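Local coordinates for protein probable amino acid aminotransferase (Mycobacterium tuberculosis, PDB 6Q1S) that belongs to the class IV aminotransferases, a family of pyridoxal-phosphate-dependent enzymes, and is modelled as a dimer with 4'-deoxy-4'-aminopyridoxal-5'-phosphate bound, at residues B[127-133]-B[170-176]; B[180-184]-B[212-216]; B[189-194]-B[204-208]; B[222-226]-B[282-286]. All coordinates share one frame; numbering follows the deposited sequence.

Interaction 1 (B[127-133]-B[170-176]); sequences SAITLDR and AGDVIFV
Ile129, Leu131 and Arg133 face Ile174 and Val176 through a parallel ladder whose backbone groups answer one another in turn. Ile129 O accepts from Ile174 N at 3.1 Å with an N-H...O angle of 170°; Ile174 O then takes Leu131 N, Leu131 O takes Val176 N at 2.9 Å, and Val176 O takes Arg133 N at 2.9 Å. The other end is less regular. Ile129 N reaches Asp172 O only weakly, at 3.4 Å, and Ser127 O accepts from Asp172 N at 3.3 Å; Gly171 N also approaches Ser127 O, but so closely that its geometry is doubtful. Asp172 bends one carboxylate oxygen back on its own strand: OD1 accepts from Val173 N at 2.7 Å through its anti lone pair, while OD2 forms a weak, long ion pair with Arg187. Thr130 OG1 is bonded to Asp266, and Asp132 OD1 to Gly134 N. Asp132 O receives Trp145 NE1 of the second subunit, tying this end of the strand to the dimer partner. Arg133, bent at chi2 (62°), lays CD over the centre of the Phe175 ring at 3.6 Å, and Val173 CG1 lies off-centre on the opposite face. The strands are adjacent, parallel and joined through helix 156-166, which packs on Leu131, Val173 and Phe175: a beta-alpha-beta crossover.

Interaction 2 (B[180-184]-B[212-216]); sequences GYVLE and YPILR. With PMP (4'-deoxy-4'-aminopyridoxal-5'-phosphate), chain G.
Glu184 and Ile214 run side by side with their side chains pointing opposite ways, which brings the carboxylate alongside the branch point of the isoleucine: Glu184 OE2 lies 3.4 Å from Ile214 CB. The Glu184 chain leaves with CG between the backbone N and the carbonyl carbon (chi1 65°) and then runs fully extended, carrying the carboxylate to Leu215. There Leu215 N donates to Glu184 OE2 at 3.0 Å, approaching from above the carboxylate plane, 35° out of it, with a weaker branch to OE1. At the other end of the contact the side chains of Tyr181 and Tyr212 run across each other, the hydroxyl Tyr212 OH meeting Tyr181 CG at 3.6 Å. Val182 O sits at the edge of the Tyr212 ring, in its plane, 3.5 Å from Tyr212 CE2. The Leu183 side chain also runs across that of Tyr212 and places CD2 3.8 Å from Tyr212 CD2, while its CB meets Ile214 CG2. An inverse gamma turn centred on Pro213, closed by Ile214 N bonding to Tyr212 O, kinks the second segment between these two groups of contacts. Glu184 OE2 is also 3.0 Å from N1 of PMP, and Leu215 CD2 lies 3.7 Å from PMP C2A. A buried carboxylate positioned by a backbone N-H and set against the pyridine nitrogen would probably favour a proton on N1, as in related pyridoxal-phosphate enzymes.

Interaction 3 (B[189-194]-B[204-208]); sequences TVVIAT and CLLTP. With PMP (4'-deoxy-4'-aminopyridoxal-5'-phosphate), chain G.
Leu206 O is gripped twice by the facing strand: Ile192 N donates to it at 3.0 Å with an N-H...O angle of 163°, and Val191 CA lies 3.3 Å from Leu206 O in a CA-H...O contact. The return bond, Leu206 N to Ile192 O, is equally long at 3.0 Å, but the donor stands 37° out of the carbonyl plane, and Leu205 CA adds a C-H contact to the same oxygen. Farther along, Thr194 N donates to Cys204 O. The separation between Cys204 N and Thr194 O is implausibly short, so details there are doubtful; residues 196-202, which connect the strands, are not modelled. The pairing is that of an antiparallel beta hairpin, with Ile192-Leu206 and Thr194-Cys204 as hydrogen-bonded pairs and Ala193-Leu205 as the non-hydrogen-bonded pair between them. Strand 189-194 is flanked on its other edge by 249-254, and strand 204-207 by 233-236, placing the hairpin inside the mixed sheet. On the face with Ile192, CG1 presses on Leu206 CB at 3.7 Å, the two chains crossing at a slant. On the reverse face Leu205 CD2 meets Ala193 CB at 3.8 Å, and Phe279 of helix 275-286 packs on Leu205 and Val191. Beyond the regular pairs a side chain takes over from the backbone: Thr207 OG1, anti to its own N (chi1 -175°), donates to Val190 O at 3.2 Å, with Pro208 CD touching the same oxygen. Thr189 CG2 faces this hydroxyl, while Thr189 OG1 lies 3.5 Å from PMP C5A.

Interaction 4 (B[222-226]-B[282-286]); sequences ALFEV and LVDAA
Ala286 sets its methyl over one face of the peptide group that joins Ala222 to Leu223, CB standing 3.7 Å from Leu223 N and 3.8 Å from Ala222 C. This peptide is the flat group that matters here, for the planar side chains stay out of the contact: Phe224 points away and makes an edge-to-face pair with Tyr236, and Asp284 forms a salt bridge with Arg39. Beside this methyl, Ala222 CB meets Ala286 CB at 4.0 Å. The side chains of Leu223 and Leu282 lie nearly perpendicular. With Leu223 CG anti to the backbone N (chi1 177°), its CD1 branch reaches across to Leu282 CB at 3.6 Å and also touches Val283 CG2. Val226 completes the interface by dividing its methyls: CG2 turns to Ala286 CB at 3.9 Å and to Leu282 O, whereas CG1 lies 3.9 Å from Ala285 O. The polar neighbour Ala286 O is bonded to Ser289 OG rather than across the helices. The axes of segments 222-226 and 282-286 approach to 8.4 Å at 106°, with Leu223 and Ala286 closest in backbone and Ala222, Val226 and Leu282 around them. Phe224 on Thr207 and Val283 on Leu258 and Ala259 extend the packing to the strands, as helices 218-229 and 275-286 pack on the mixed sheet of the class IV aminotransferase fold.

In the fold
Interactions 2 and 3 both touch PMP, and interaction 1 backs interaction 2. Interactions 1 and 2, with centres 12 Å apart, join through backbone pairs, Phe175 N to Glu184 O at 2.8 Å and Phe175 O to Leu183 N at 3.0 Å, so strand 172-176 holds the loop of the pocket residue Glu184 by its backbone. Interaction 3 falls in sequence between the two segments of interaction 2; Pro208 CG lies 3.2 Å from Leu183 O. Interaction 4 meets interaction 3 where Phe224 CZ packs 3.4 Å from Thr207 CG2, but it stays about 14 Å from interaction 1 at the nearest atoms, and the side chain of Val283 is about 8 Å from PMP.

Interaction 1 (B[127-133]-B[170-176])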
loop_
_atom_site.group_PDB
_atom_site.type_symbol
_atom_site.label_atom_id
_atom_site.label_comp_id
_atom_site.label_asym_id
_atom_site.label_seq_id
_atom_site.Cartn_x
_atom_site.Cartn_y
_atom_site.Cartn_z
ATOM N N SER B 127 -22.465 -11.041 3.385
ATOM C CA SER B 127 -22.548 -11.520 2.016
ATOM C C SER B 127 -21.238 -11.173 1.327
ATOM O O SER B 127 -20.818 -10.011 1.329
ATOM C CB SER B 127 -23.730 -10.889 1.277
ATOM O OG SER B 127 -23.512 -9.507 1.060
ATOM N N ALA B 128 -20.585 -12.179 0.760
ATOM C CA ALA B 128 -19.271 -12.004 0.166
ATOM C C ALA B 128 -19.310 -12.389 -1.304
ATOM O O ALA B 128 -20.198 -13.114 -1.758
ATOM C CB ALA B 128 -18.212 -12.838 0.900
ATOM N N ILE B 129 -18.336 -11.877 -2.049
ATOM C CA ILE B 129 -18.151 -12.231 -3.447
ATOM C C ILE B 129 -16.704 -12.655 -3.643
ATOM O O ILE B 129 -15.796 -12.110 -3.005
ATOM C CB ILE B 129 -18.510 -11.064 -4.394
ATOM C CG1 ILE B 129 -17.661 -9.830 -4.082
ATOM C CG2 ILE B 129 -19.989 -10.724 -4.282
ATOM C CD1 ILE B 129 -17.794 -8.725 -5.107
ATOM N N THR B 130 -16.489 -13.633 -4.519
ATOM C CA THR B 130 -15.136 -14.021 -4.886
ATOM C C THR B 130 -14.600 -13.055 -5.931
ATOM O O THR B 130 -15.308 -12.676 -6.868
ATOM C CB THR B 130 -15.105 -15.452 -5.422
ATOM O OG1 THR B 130 -15.969 -15.558 -6.559
ATOM C CG2 THR B 130 -15.558 -16.432 -4.348
ATOM N N LEU B 131 -13.340 -12.663 -5.772
ATOM C CA LEU B 131 -12.726 -11.697 -6.668
ATOM C C LEU B 131 -11.305 -12.129 -6.992
ATOM O O LEU B 131 -10.582 -12.613 -6.117
ATOM C CB LEU B 131 -12.719 -10.301 -6.040
ATOM C CG LEU B 131 -13.129 -9.123 -6.921
ATOM C CD1 LEU B 131 -14.527 -9.323 -7.490
ATOM C CD2 LEU B 131 -13.057 -7.848 -6.112
ATOM N N ASP B 132 -10.912 -11.950 -8.252
ATOM C CA ASP B 132 -9.554 -12.278 -8.659
ATOM C C ASP B 132 -8.569 -11.349 -7.966
ATOM O O ASP B 132 -8.687 -10.123 -8.052
ATOM C CB ASP B 132 -9.419 -12.161 -10.178
ATOM C CG ASP B 132 -8.182 -12.861 -10.716
ATOM O OD1 ASP B 132 -7.120 -12.806 -10.059
ATOM O OD2 ASP B 132 -8.269 -13.465 -11.805
ATOM N N ARG B 133 -7.593 -11.937 -7.275
ATOM C CA ARG B 133 -6.567 -11.142 -6.614
ATOM C C ARG B 133 -5.451 -10.755 -7.575
ATOM O O ARG B 133 -4.828 -9.699 -7.409
ATOM C CB ARG B 133 -6.008 -11.912 -5.413
ATOM C CG ARG B 133 -4.809 -11.259 -4.751
ATOM C CD ARG B 133 -5.170 -9.895 -4.194
ATOM N NE ARG B 133 -4.029 -9.254 -3.552
ATOM C CZ ARG B 133 -3.156 -8.479 -4.189
ATOM N NH1 ARG B 133 -3.299 -8.248 -5.487
ATOM N NH2 ARG B 133 -2.144 -7.936 -3.529
ATOM N N ALA B 170 -22.233 -6.466 -1.612
ATOM C CA ALA B 170 -21.451 -7.456 -0.885
ATOM C C ALA B 170 -20.771 -6.808 0.315
ATOM O O ALA B 170 -20.246 -5.695 0.221
ATOM C CB ALA B 170 -20.404 -8.099 -1.794
ATOM N N GLY B 171 -20.778 -7.518 1.439
ATOM C CA GLY B 171 -20.230 -6.988 2.671
ATOM C C GLY B 171 -18.750 -7.246 2.845
ATOM O O GLY B 171 -18.097 -6.601 3.672
ATOM N N ASP B 172 -18.205 -8.186 2.082
ATOM C CA ASP B 172 -16.786 -8.506 2.167
ATOM C C ASP B 172 -16.371 -9.209 0.880
ATOM O O ASP B 172 -17.163 -9.340 -0.060
ATOM C CB ASP B 172 -16.494 -9.357 3.406
ATOM C CG ASP B 172 -15.144 -9.046 4.020
ATOM O OD1 ASP B 172 -14.138 -9.026 3.280
ATOM O OD2 ASP B 172 -15.088 -8.832 5.250
ATOM N N VAL B 173 -15.124 -9.669 0.843
ATOM C CA VAL B 173 -14.528 -10.245 -0.356
ATOM C C VAL B 173 -13.713 -11.461 0.052
ATOM O O VAL B 173 -13.108 -11.485 1.128
ATOM C CB VAL B 173 -13.644 -9.216 -1.101
ATOM C CG1 VAL B 173 -12.786 -9.885 -2.168
ATOM C CG2 VAL B 173 -14.494 -8.131 -1.723
ATOM N N ILE B 174 -13.719 -12.482 -0.799
ATOM C CA ILE B 174 -12.807 -13.610 -0.687
ATOM C C ILE B 174 -11.910 -13.572 -1.914
ATOM O O ILE B 174 -12.388 -13.723 -3.046
ATOM C CB ILE B 174 -13.553 -14.949 -0.578
ATOM C CG1 ILE B 174 -14.305 -15.026 0.753
ATOM C CG2 ILE B 174 -12.575 -16.109 -0.704
ATOM C CD1 ILE B 174 -15.064 -16.314 0.952
ATOM N N PHE B 175 -10.618 -13.343 -1.696
ATOM C CA PHE B 175 -9.667 -13.272 -2.796
ATOM C C PHE B 175 -9.382 -14.665 -3.336
ATOM O O PHE B 175 -9.120 -15.598 -2.571
ATOM C CB PHE B 175 -8.366 -12.618 -2.334
ATOM C CG PHE B 175 -8.374 -11.122 -2.417
ATOM C CD1 PHE B 175 -8.775 -10.482 -3.578
ATOM C CD2 PHE B 175 -7.986 -10.355 -1.333
ATOM C CE1 PHE B 175 -8.781 -9.105 -3.659
ATOM C CE2 PHE B 175 -7.994 -8.975 -1.407
ATOM C CZ PHE B 175 -8.391 -8.349 -2.574
ATOM N N VAL B 176 -9.418 -14.805 -4.656
ATOM C CA VAL B 176 -9.070 -16.053 -5.319
ATOM C C VAL B 176 -7.884 -15.780 -6.228
ATOM O O VAL B 176 -7.845 -14.762 -6.929
ATOM C CB VAL B 176 -10.256 -16.634 -6.116
ATOM C CG1 VAL B 176 -9.944 -18.045 -6.578
ATOM C CG2 VAL B 176 -11.527 -16.611 -5.278
#

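Interaction 2 (B[180-184]-B[212-216])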
loop_
_atom_site.group_PDB
_atom_site.type_symbol
_atom_site.label_atom_id
_atom_site.label_comp_id
_atom_site.label_asym_id
_atom_site.label_seq_id
_atom_site.Cartn_x
_atom_site.Cartn_y
_atom_site.Cartn_z
ATOM N N GLY B 180 -6.705 -20.271 -9.209
ATOM C CA GLY B 180 -8.020 -20.739 -8.833
ATOM C C GLY B 180 -8.107 -21.219 -7.407
ATOM O O GLY B 180 -9.100 -21.859 -7.045
ATOM N N TYR B 181 -7.092 -20.943 -6.594
ATOM C CA TYR B 181 -7.053 -21.355 -5.199
ATOM C C TYR B 181 -7.461 -20.200 -4.292
ATOM O O TYR B 181 -7.172 -19.033 -4.576
ATOM C CB TYR B 181 -5.648 -21.847 -4.823
ATOM C CG TYR B 181 -5.234 -23.097 -5.577
ATOM C CD1 TYR B 181 -4.401 -23.012 -6.685
ATOM C CD2 TYR B 181 -5.677 -24.353 -5.189
ATOM C CE1 TYR B 181 -4.021 -24.138 -7.386
ATOM C CE2 TYR B 181 -5.301 -25.489 -5.886
ATOM C CZ TYR B 181 -4.474 -25.373 -6.984
ATOM O OH TYR B 181 -4.099 -26.502 -7.678
ATOM N N VAL B 182 -8.137 -20.537 -3.195
ATOM C CA VAL B 182 -8.578 -19.530 -2.236
ATOM C C VAL B 182 -7.379 -18.977 -1.477
ATOM O O VAL B 182 -6.522 -19.732 -0.995
ATOM C CB VAL B 182 -9.623 -20.121 -1.279
ATOM C CG1 VAL B 182 -10.022 -19.093 -0.224
ATOM C CG2 VAL B 182 -10.844 -20.575 -2.056
ATOM N N LEU B 183 -7.315 -17.649 -1.364
ATOM C CA LEU B 183 -6.219 -16.991 -0.668
ATOM C C LEU B 183 -6.653 -16.528 0.720
ATOM O O LEU B 183 -6.441 -17.234 1.710
ATOM C CB LEU B 183 -5.707 -15.806 -1.490
ATOM C CG LEU B 183 -5.031 -16.155 -2.817
ATOM C CD1 LEU B 183 -4.678 -14.896 -3.589
ATOM C CD2 LEU B 183 -3.788 -16.988 -2.563
ATOM N N GLU B 184 -7.268 -15.352 0.797
ATOM C CA GLU B 184 -7.694 -14.781 2.069
ATOM C C GLU B 184 -8.691 -13.668 1.773
ATOM O O GLU B 184 -9.079 -13.446 0.624
ATOM C CB GLU B 184 -6.500 -14.255 2.872
ATOM C CG GLU B 184 -5.788 -13.083 2.215
ATOM C CD GLU B 184 -4.618 -12.569 3.033
ATOM O OE1 GLU B 184 -3.846 -11.739 2.507
ATOM O OE2 GLU B 184 -4.467 -12.992 4.198
ATOM N N TYR B 212 1.162 -19.583 0.829
ATOM C CA TYR B 212 0.448 -18.712 -0.087
ATOM C C TYR B 212 0.792 -17.249 0.195
ATOM O O TYR B 212 1.177 -16.897 1.312
ATOM C CB TYR B 212 -1.061 -18.913 0.043
ATOM C CG TYR B 212 -1.616 -20.131 -0.661
ATOM C CD1 TYR B 212 -0.779 -21.105 -1.190
ATOM C CD2 TYR B 212 -2.987 -20.291 -0.819
ATOM C CE1 TYR B 212 -1.297 -22.216 -1.839
ATOM C CE2 TYR B 212 -3.511 -21.392 -1.466
ATOM C CZ TYR B 212 -2.664 -22.351 -1.974
ATOM O OH TYR B 212 -3.192 -23.444 -2.619
ATOM N N PRO B 213 0.658 -16.372 -0.807
ATOM C CA PRO B 213 0.915 -14.942 -0.579
ATOM C C PRO B 213 -0.152 -14.279 0.280
ATOM O O PRO B 213 -0.856 -13.382 -0.193
ATOM C CB PRO B 213 0.927 -14.361 -1.998
ATOM C CG PRO B 213 0.069 -15.295 -2.787
ATOM C CD PRO B 213 0.332 -16.657 -2.216
ATOM N N ILE B 214 -0.283 -14.702 1.539
ATOM C CA ILE B 214 -1.335 -14.218 2.426
ATOM C C ILE B 214 -0.740 -13.942 3.801
ATOM O O ILE B 214 0.391 -14.324 4.106
ATOM C CB ILE B 214 -2.506 -15.217 2.548
ATOM C CG1 ILE B 214 -2.034 -16.527 3.177
ATOM C CG2 ILE B 214 -3.138 -15.481 1.190
ATOM C CD1 ILE B 214 -3.157 -17.502 3.456
ATOM N N LEU B 215 -1.527 -13.267 4.634
ATOM C CA LEU B 215 -1.147 -13.039 6.019
ATOM C C LEU B 215 -1.504 -14.247 6.877
ATOM O O LEU B 215 -2.493 -14.943 6.630
ATOM C CB LEU B 215 -1.839 -11.792 6.577
ATOM C CG LEU B 215 -1.384 -10.370 6.215
ATOM C CD1 LEU B 215 -0.010 -10.079 6.798
ATOM C CD2 LEU B 215 -1.401 -10.094 4.712
ATOM N N ARG B 216 -0.691 -14.484 7.904
ATOM C CA ARG B 216 -0.983 -15.514 8.894
ATOM C C ARG B 216 -1.907 -14.946 9.962
ATOM O O ARG B 216 -1.558 -13.976 10.643
ATOM C CB ARG B 216 0.307 -16.036 9.525
ATOM C CG ARG B 216 1.286 -16.638 8.539
ATOM C CD ARG B 216 1.290 -18.151 8.662
ATOM N NE ARG B 216 1.907 -18.599 9.909
ATOM C CZ ARG B 216 3.175 -18.981 10.018
ATOM N NH1 ARG B 216 3.655 -19.372 11.191
ATOM N NH2 ARG B 216 3.964 -18.977 8.952
HETATM N N1 PMP G . -5.589 -11.107 6.292
HETATM C C2 PMP G . -5.413 -9.771 6.162
HETATM C C2A PMP G . -4.974 -9.194 4.842
HETATM C C3 PMP G . -5.652 -8.869 7.318
HETATM O O3 PMP G . -5.482 -7.523 7.212
HETATM C C4 PMP G . -6.083 -9.491 8.589
HETATM C C4A PMP G . -6.352 -8.660 9.822
HETATM N N4A PMP G . -7.459 -7.726 9.551
HETATM C C5 PMP G . -6.240 -10.965 8.601
HETATM C C6 PMP G . -5.979 -11.689 7.440
HETATM C C5A PMP G . -6.675 -11.673 9.865
HETATM O O4P PMP G . -5.657 -11.546 10.856
HETATM P P PMP G . -6.036 -11.493 12.420
HETATM O O1P PMP G . -6.925 -10.296 12.656
HETATM O O2P PMP G . -6.764 -12.765 12.788
HETATM O O3P PMP G . -4.771 -11.366 13.233
#

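Interaction 3 (B[189-194]-B[204-208])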
loop_
_atom_site.group_PDB
_atom_site.type_symbol
_atom_site.label_atom_id
_atom_site.label_comp_id
_atom_site.label_asym_id
_atom_site.label_seq_id
_atom_site.Cartn_x
_atom_site.Cartn_y
_atom_site.Cartn_z
ATOM N N THR B 189 -9.185 -13.842 7.613
ATOM C CA THR B 189 -8.690 -15.159 7.243
ATOM C C THR B 189 -9.866 -16.066 6.913
ATOM O O THR B 189 -10.878 -16.068 7.622
ATOM C CB THR B 189 -7.856 -15.770 8.376
ATOM O OG1 THR B 189 -6.726 -14.930 8.646
ATOM C CG2 THR B 189 -7.371 -17.163 8.005
ATOM N N VAL B 190 -9.733 -16.831 5.834
ATOM C CA VAL B 190 -10.796 -17.717 5.373
ATOM C C VAL B 190 -10.660 -19.061 6.078
ATOM O O VAL B 190 -9.630 -19.733 5.964
ATOM C CB VAL B 190 -10.755 -17.891 3.849
ATOM C CG1 VAL B 190 -11.824 -18.876 3.402
ATOM C CG2 VAL B 190 -10.946 -16.551 3.162
ATOM N N VAL B 191 -11.696 -19.443 6.819
ATOM C CA VAL B 191 -11.781 -20.749 7.462
ATOM C C VAL B 191 -13.095 -21.388 7.041
ATOM O O VAL B 191 -14.149 -20.743 7.099
ATOM C CB VAL B 191 -11.692 -20.646 8.996
ATOM C CG1 VAL B 191 -11.900 -22.009 9.633
ATOM C CG2 VAL B 191 -10.352 -20.065 9.410
ATOM N N ILE B 192 -13.037 -22.650 6.624
ATOM C CA ILE B 192 -14.221 -23.388 6.213
ATOM C C ILE B 192 -14.391 -24.585 7.141
ATOM O O ILE B 192 -13.506 -24.929 7.922
ATOM C CB ILE B 192 -14.159 -23.850 4.745
ATOM C CG1 ILE B 192 -12.993 -24.815 4.538
ATOM C CG2 ILE B 192 -14.030 -22.653 3.816
ATOM C CD1 ILE B 192 -13.196 -25.768 3.384
ATOM N N ALA B 193 -15.552 -25.223 7.031
ATOM C CA ALA B 193 -15.958 -26.315 7.911
ATOM C C ALA B 193 -16.391 -27.492 7.052
ATOM O O ALA B 193 -17.387 -27.400 6.329
ATOM C CB ALA B 193 -17.089 -25.891 8.845
ATOM N N THR B 194 -15.625 -28.575 7.097
ATOM C CA THR B 194 -15.941 -29.777 6.346
ATOM C C THR B 194 -16.036 -30.958 7.304
ATOM O O THR B 194 -15.508 -30.925 8.421
ATOM C CB THR B 194 -14.891 -30.055 5.259
ATOM O OG1 THR B 194 -15.455 -30.909 4.259
ATOM C CG2 THR B 194 -13.662 -30.728 5.853
ATOM N N CYS B 204 -14.102 -31.105 10.237
ATOM C CA CYS B 204 -12.748 -30.611 10.057
ATOM C C CYS B 204 -12.789 -29.184 9.537
ATOM O O CYS B 204 -13.592 -28.849 8.661
ATOM C CB CYS B 204 -11.967 -31.504 9.082
ATOM S SG CYS B 204 -10.437 -30.787 8.451
ATOM N N LEU B 205 -11.925 -28.346 10.101
ATOM C CA LEU B 205 -11.818 -26.939 9.742
ATOM C C LEU B 205 -10.555 -26.750 8.915
ATOM O O LEU B 205 -9.486 -27.250 9.283
ATOM C CB LEU B 205 -11.780 -26.057 10.993
ATOM C CG LEU B 205 -12.949 -26.217 11.970
ATOM C CD1 LEU B 205 -12.655 -25.496 13.278
ATOM C CD2 LEU B 205 -14.242 -25.711 11.352
ATOM N N LEU B 206 -10.678 -26.028 7.806
ATOM C CA LEU B 206 -9.575 -25.861 6.875
ATOM C C LEU B 206 -9.306 -24.387 6.622
ATOM O O LEU B 206 -10.179 -23.531 6.779
ATOM C CB LEU B 206 -9.856 -26.571 5.543
ATOM C CG LEU B 206 -10.030 -28.085 5.616
ATOM C CD1 LEU B 206 -10.382 -28.649 4.250
ATOM C CD2 LEU B 206 -8.762 -28.729 6.151
ATOM N N THR B 207 -8.068 -24.110 6.221
ATOM C CA THR B 207 -7.603 -22.765 5.931
ATOM C C THR B 207 -6.485 -22.874 4.906
ATOM O O THR B 207 -5.806 -23.906 4.843
ATOM C CB THR B 207 -7.107 -22.054 7.201
ATOM O OG1 THR B 207 -6.764 -20.696 6.899
ATOM C CG2 THR B 207 -5.887 -22.754 7.766
ATOM N N PRO B 208 -6.299 -21.857 4.067
ATOM C CA PRO B 208 -5.242 -21.926 3.063
ATOM C C PRO B 208 -3.880 -22.050 3.714
ATOM O O PRO B 208 -3.666 -21.583 4.849
ATOM C CB PRO B 208 -5.392 -20.600 2.305
ATOM C CG PRO B 208 -6.839 -20.279 2.438
ATOM C CD PRO B 208 -7.225 -20.739 3.815
HETATM N N1 PMP G . -5.589 -11.107 6.292
HETATM C C2 PMP G . -5.413 -9.771 6.162
HETATM C C2A PMP G . -4.974 -9.194 4.842
HETATM C C3 PMP G . -5.652 -8.869 7.318
HETATM O O3 PMP G . -5.482 -7.523 7.212
HETATM C C4 PMP G . -6.083 -9.491 8.589
HETATM C C4A PMP G . -6.352 -8.660 9.822
HETATM N N4A PMP G . -7.459 -7.726 9.551
HETATM C C5 PMP G . -6.240 -10.965 8.601
HETATM C C6 PMP G . -5.979 -11.689 7.440
HETATM C C5A PMP G . -6.675 -11.673 9.865
HETATM O O4P PMP G . -5.657 -11.546 10.856
HETATM P P PMP G . -6.036 -11.493 12.420
HETATM O O1P PMP G . -6.925 -10.296 12.656
HETATM O O2P PMP G . -6.764 -12.765 12.788
HETATM O O3P PMP G . -4.771 -11.366 13.233
#

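Interaction 4 (B[222-226]-B[282-286])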
loop_
_atom_site.group_PDB
_atom_site.type_symbol
_atom_site.label_atom_id
_atom_site.label_comp_id
_atom_site.label_asym_id
_atom_site.label_seq_id
_atom_site.Cartn_x
_atom_site.Cartn_y
_atom_site.Cartn_z
ATOM N N ALA B 222 -4.836 -19.458 16.824
ATOM C CA ALA B 222 -5.401 -19.703 18.144
ATOM C C ALA B 222 -6.679 -20.524 18.057
ATOM O O ALA B 222 -6.966 -21.320 18.958
ATOM C CB ALA B 222 -5.664 -18.379 18.859
ATOM N N LEU B 223 -7.454 -20.350 16.982
ATOM C CA LEU B 223 -8.629 -21.190 16.774
ATOM C C LEU B 223 -8.227 -22.640 16.556
ATOM O O LEU B 223 -8.874 -23.556 17.075
ATOM C CB LEU B 223 -9.447 -20.681 15.588
ATOM C CG LEU B 223 -10.667 -21.526 15.216
ATOM C CD1 LEU B 223 -11.721 -21.462 16.311
ATOM C CD2 LEU B 223 -11.249 -21.087 13.881
ATOM N N PHE B 224 -7.163 -22.872 15.786
ATOM C CA PHE B 224 -6.693 -24.238 15.590
ATOM C C PHE B 224 -6.247 -24.871 16.901
ATOM O O PHE B 224 -6.389 -26.082 17.084
ATOM C CB PHE B 224 -5.554 -24.272 14.572
ATOM C CG PHE B 224 -6.015 -24.379 13.144
ATOM C CD1 PHE B 224 -7.322 -24.068 12.798
ATOM C CD2 PHE B 224 -5.148 -24.804 12.148
ATOM C CE1 PHE B 224 -7.751 -24.167 11.486
ATOM C CE2 PHE B 224 -5.572 -24.905 10.835
ATOM C CZ PHE B 224 -6.876 -24.587 10.505
ATOM N N GLU B 225 -5.701 -24.077 17.821
ATOM C CA GLU B 225 -5.247 -24.636 19.089
ATOM C C GLU B 225 -6.422 -25.100 19.944
ATOM O O GLU B 225 -6.404 -26.205 20.500
ATOM C CB GLU B 225 -4.406 -23.612 19.848
ATOM C CG GLU B 225 -3.121 -23.217 19.144
ATOM C CD GLU B 225 -2.268 -22.292 19.994
ATOM O OE1 GLU B 225 -1.196 -21.860 19.518
ATOM O OE2 GLU B 225 -2.681 -21.985 21.136
ATOM N N VAL B 226 -7.448 -24.258 20.081
ATOM C CA VAL B 226 -8.571 -24.622 20.939
ATOM C C VAL B 226 -9.395 -25.727 20.298
ATOM O O VAL B 226 -9.901 -26.619 20.987
ATOM C CB VAL B 226 -9.434 -23.385 21.258
ATOM C CG1 VAL B 226 -8.830 -22.595 22.418
ATOM C CG2 VAL B 226 -9.658 -22.527 20.026
ATOM N N LEU B 282 -16.138 -21.134 19.469
ATOM C CA LEU B 282 -14.759 -21.578 19.292
ATOM C C LEU B 282 -13.821 -20.393 19.102
ATOM O O LEU B 282 -12.681 -20.406 19.585
ATOM C CB LEU B 282 -14.660 -22.533 18.104
ATOM C CG LEU B 282 -15.330 -23.900 18.249
ATOM C CD1 LEU B 282 -14.907 -24.815 17.111
ATOM C CD2 LEU B 282 -14.989 -24.517 19.592
ATOM N N VAL B 283 -14.278 -19.362 18.389
ATOM C CA VAL B 283 -13.456 -18.171 18.224
ATOM C C VAL B 283 -13.436 -17.374 19.520
ATOM O O VAL B 283 -12.447 -16.697 19.830
ATOM C CB VAL B 283 -13.961 -17.328 17.037
ATOM C CG1 VAL B 283 -13.050 -16.130 16.800
ATOM C CG2 VAL B 283 -14.053 -18.183 15.784
ATOM N N ASP B 284 -14.516 -17.446 20.302
ATOM C CA ASP B 284 -14.556 -16.760 21.589
ATOM C C ASP B 284 -13.493 -17.308 22.532
ATOM O O ASP B 284 -12.792 -16.548 23.209
ATOM C CB ASP B 284 -15.950 -16.880 22.207
ATOM C CG ASP B 284 -16.967 -15.984 21.525
ATOM O OD1 ASP B 284 -16.548 -15.021 20.847
ATOM O OD2 ASP B 284 -18.182 -16.236 21.668
ATOM N N ALA B 285 -13.373 -18.635 22.607
ATOM C CA ALA B 285 -12.340 -19.234 23.442
ATOM C C ALA B 285 -10.945 -19.039 22.861
ATOM O O ALA B 285 -9.964 -19.098 23.609
ATOM C CB ALA B 285 -12.617 -20.723 23.644
ATOM N N ALA B 286 -10.835 -18.806 21.553
ATOM C CA ALA B 286 -9.524 -18.628 20.936
ATOM C C ALA B 286 -8.855 -17.346 21.417
ATOM O O ALA B 286 -7.681 -17.354 21.809
ATOM C CB ALA B 286 -9.659 -18.628 19.414
#